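PDB 5A9T: putative dehydrogenase from Amycolatopsis orientalis, which is an imine reductase, catalysing the stereoselective, NADPH-dependent reduction of imines to amines. Local coordinates for the interface of chains A and B. Residues are numbered along the deposited sequence; one frame, centred on the assembly and turned at random. Chains: chain A/B, Putative dehydrogenase.

The interface of chains A and B. Residues chain A 182, 185, 203, 206-207, 211; chain B 177, 216, 219-220, 223.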
ATOM      1  N   MET A 182      -1.359  -5.452  -1.537  1.00 12.13           N
ATOM      2  CA  MET A 182      -2.061  -6.484  -0.868  1.00 14.01           C
ATOM      3  C   MET A 182      -1.108  -7.625  -0.532  1.00 12.70           C
ATOM      4  O   MET A 182      -1.180  -8.143   0.550  1.00 14.50           O
ATOM      5  CB  MET A 182      -3.214  -7.065  -1.707  1.00 15.59           C
ATOM      6  CG  MET A 182      -4.060  -8.061  -1.033  1.00 20.31           C
ATOM      7  SD  MET A 182      -4.917  -7.276   0.385  1.00 24.55           S
ATOM      8  CE  MET A 182      -5.468  -6.012  -0.377  1.00 17.49           C
ATOM      9  N   PHE A 185       0.846  -6.548   2.438  1.00 12.59           N
ATOM     10  CA  PHE A 185       0.080  -6.723   3.651  1.00 12.22           C
ATOM     11  C   PHE A 185       0.003  -8.180   4.090  1.00 12.58           C
ATOM     12  O   PHE A 185       0.111  -8.472   5.279  1.00 13.19           O
ATOM     13  CB  PHE A 185      -1.323  -6.107   3.533  1.00 13.56           C
ATOM     14  CG  PHE A 185      -2.191  -6.488   4.662  1.00 13.13           C
ATOM     15  CD1 PHE A 185      -2.105  -5.771   5.883  1.00 13.45           C
ATOM     16  CD2 PHE A 185      -3.042  -7.564   4.613  1.00 15.06           C
ATOM     17  CE1 PHE A 185      -2.828  -6.196   6.986  1.00 14.74           C
ATOM     18  CE2 PHE A 185      -3.783  -7.944   5.713  1.00 15.89           C
ATOM     19  CZ  PHE A 185      -3.642  -7.324   6.906  1.00 13.34           C
ATOM     20  N   THR A 203      -4.362  -5.164  11.469  1.00 14.73           N
ATOM     21  CA  THR A 203      -4.816  -3.981  10.685  1.00 15.82           C
ATOM     22  C   THR A 203      -4.952  -2.654  11.390  1.00 15.90           C
ATOM     23  O   THR A 203      -4.860  -1.574  10.846  1.00 15.50           O
ATOM     24  CB  THR A 203      -6.181  -4.200   9.971  1.00 18.99           C
ATOM     25  OG1 THR A 203      -7.218  -4.224  11.031  1.00 22.05           O
ATOM     26  CG2 THR A 203      -6.170  -5.396   9.176  1.00 18.36           C
ATOM     27  N   ALA A 206      -1.452  -1.558  10.957  1.00 13.48           N
ATOM     28  CA  ALA A 206      -0.947  -1.620   9.594  1.00 14.34           C
ATOM     29  C   ALA A 206      -1.773  -0.740   8.630  1.00 13.50           C
ATOM     30  O   ALA A 206      -1.166  -0.144   7.729  1.00 15.12           O
ATOM     31  CB  ALA A 206      -0.885  -3.067   9.108  1.00 14.34           C
ATOM     32  N   VAL A 207      -3.086  -0.729   8.789  1.00 14.35           N
ATOM     33  CA  VAL A 207      -3.971   0.031   7.915  1.00 14.33           C
ATOM     34  C   VAL A 207      -4.424   1.322   8.491  1.00 14.80           C
ATOM     35  O   VAL A 207      -4.395   2.335   7.776  1.00 16.66           O
ATOM     36  CB  VAL A 207      -5.211  -0.866   7.522  1.00 16.26           C
ATOM     37  CG1 VAL A 207      -6.126  -0.018   6.684  1.00 18.85           C
ATOM     38  CG2 VAL A 207      -4.684  -2.053   6.789  1.00 17.27           C
ATOM     39  N   LEU A 211      -0.267   2.474   6.784  1.00 12.84           N
ATOM     40  CA  LEU A 211      -0.563   2.695   5.386  1.00 14.31           C
ATOM     41  C   LEU A 211      -0.663   4.171   4.974  1.00 14.61           C
ATOM     42  O   LEU A 211       0.088   4.609   4.111  1.00 14.57           O
ATOM     43  CB  LEU A 211      -1.744   1.816   4.986  1.00 15.07           C
ATOM     44  CG  LEU A 211      -2.088   1.763   3.503  1.00 18.43           C
ATOM     45  CD1 LEU A 211      -1.042   1.053   2.671  1.00 19.89           C
ATOM     46  CD2 LEU A 211      -3.422   1.117   3.364  1.00 19.32           C
TER
ATOM     47  N   MET B 177       5.805  -4.960   4.201  1.00 12.99           N
ATOM     48  CA  MET B 177       4.635  -4.393   3.554  1.00 13.69           C
ATOM     49  C   MET B 177       5.023  -3.110   2.808  1.00 13.93           C
ATOM     50  O   MET B 177       4.514  -2.881   1.656  1.00 14.39           O
ATOM     51  CB  MET B 177       3.562  -4.113   4.575  1.00 14.46           C
ATOM     52  CG  MET B 177       2.360  -3.392   3.978  1.00 14.79           C
ATOM     53  SD  MET B 177       1.121  -3.201   5.341  1.00 18.74           S
ATOM     54  CE  MET B 177       0.006  -1.877   4.850  1.00 24.88           C
ATOM     55  N   GLY B 216      -6.875   0.084   1.621  1.00 13.55           N
ATOM     56  CA  GLY B 216      -7.005  -0.009   3.080  1.00 14.77           C
ATOM     57  C   GLY B 216      -8.359  -0.539   3.524  1.00 13.21           C
ATOM     58  O   GLY B 216      -8.520  -1.421   4.360  1.00 14.60           O
ATOM     59  N   ILE B 219      -8.732  -4.252   2.829  1.00 13.50           N
ATOM     60  CA  ILE B 219      -8.012  -5.038   3.825  1.00 15.07           C
ATOM     61  C   ILE B 219      -8.821  -5.157   5.162  1.00 15.06           C
ATOM     62  O   ILE B 219      -8.959  -6.220   5.682  1.00 15.03           O
ATOM     63  CB  ILE B 219      -6.656  -4.429   4.091  1.00 15.09           C
ATOM     64  CG1 ILE B 219      -5.759  -4.675   2.886  1.00 15.32           C
ATOM     65  CG2 ILE B 219      -6.030  -5.116   5.317  1.00 14.50           C
ATOM     66  CD1 ILE B 219      -4.475  -3.891   2.905  1.00 16.73           C
ATOM     67  N   LYS B 220      -9.349  -4.016   5.597  1.00 14.11           N
ATOM     68  CA  LYS B 220     -10.193  -3.974   6.823  1.00 15.23           C
ATOM     69  C   LYS B 220     -11.397  -4.872   6.663  1.00 16.85           C
ATOM     70  O   LYS B 220     -11.826  -5.570   7.644  1.00 19.16           O
ATOM     71  CB  LYS B 220     -10.591  -2.549   7.197  1.00 17.39           C
ATOM     72  CG  LYS B 220      -9.428  -1.803   7.798  1.00 21.21           C
ATOM     73  CD  LYS B 220      -9.627  -0.298   7.774  1.00 25.25           C
ATOM     74  CE  LYS B 220     -10.759   0.149   8.676  1.00 31.82           C
ATOM     75  NZ  LYS B 220     -10.379  -0.035  10.086  1.00 34.43           N
ATOM     76  N   ALA B 223     -10.037  -8.793   6.621  1.00 14.35           N
ATOM     77  CA  ALA B 223      -9.127  -9.385   7.625  1.00 15.24           C
ATOM     78  C   ALA B 223      -9.814 -10.457   8.520  1.00 14.46           C
ATOM     79  O   ALA B 223      -9.230 -11.470   8.783  1.00 15.11           O
ATOM     80  CB  ALA B 223      -8.396  -8.286   8.426  1.00 15.57           C
TER
HETATM   81  O   HOH W   1      -8.722  -1.759  11.826  1.00 31.50           O
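One face of the A:Phe185 ring carries the branch methyl CG2 of B:Ile219, which stands 3.5 Å above the plane and over its centre in a CH-pi contact. Near the ring's edge, B:Met177 SD passes CD1 at a looser 4.2 Å, its chain crossing the phenylalanine side chain obliquely. The torsions of B:Ile219 explain how one residue serves several partners: CG2 lies anti to the backbone N, while CG1 lies beside it (chi1 -72°). CG1 meets the thioether end of A:Met182, whose chain, bent at chi2 and chi3, returns its methyl CE to within 3.5 Å of B:Ile219 CG1, while the tip CD1 rests by A:Phe185 CG and CB, at the root of the ring. On the other flank, A:Val207 CG2 touches B:Ile219 CG2 at 3.7 Å, and the methyl of A:Thr203 adds a further apolar contact there and another with B:Ala223. B:Met177 carries its methyl CE past the ring to A:Ala206 O, at 3.6 Å, and to A:Leu211 CD1, the methionine and leucine side chains crossing nearly at right angles. B:Gly216, which has no side chain, lets A:Val207 CG1 and A:Leu211 CD2 pack directly against its CA. Among these residues no N or O of one chain comes within bonding reach of the other; a water links the two, 3.0 Å from both A:Thr203 OG1 and B:Lys220 NZ, the bent lysine laying its CD over A:Val207 CG1. Such packing illustrates assembly by interlocking apolar side chains. Helices 166-193 and 199-228 of each chain supply the patch, which the two-fold axis repeats, within the intertwined helical dimer characteristic of imine reductases, away from the N-terminal NADP-binding Rossmann domains.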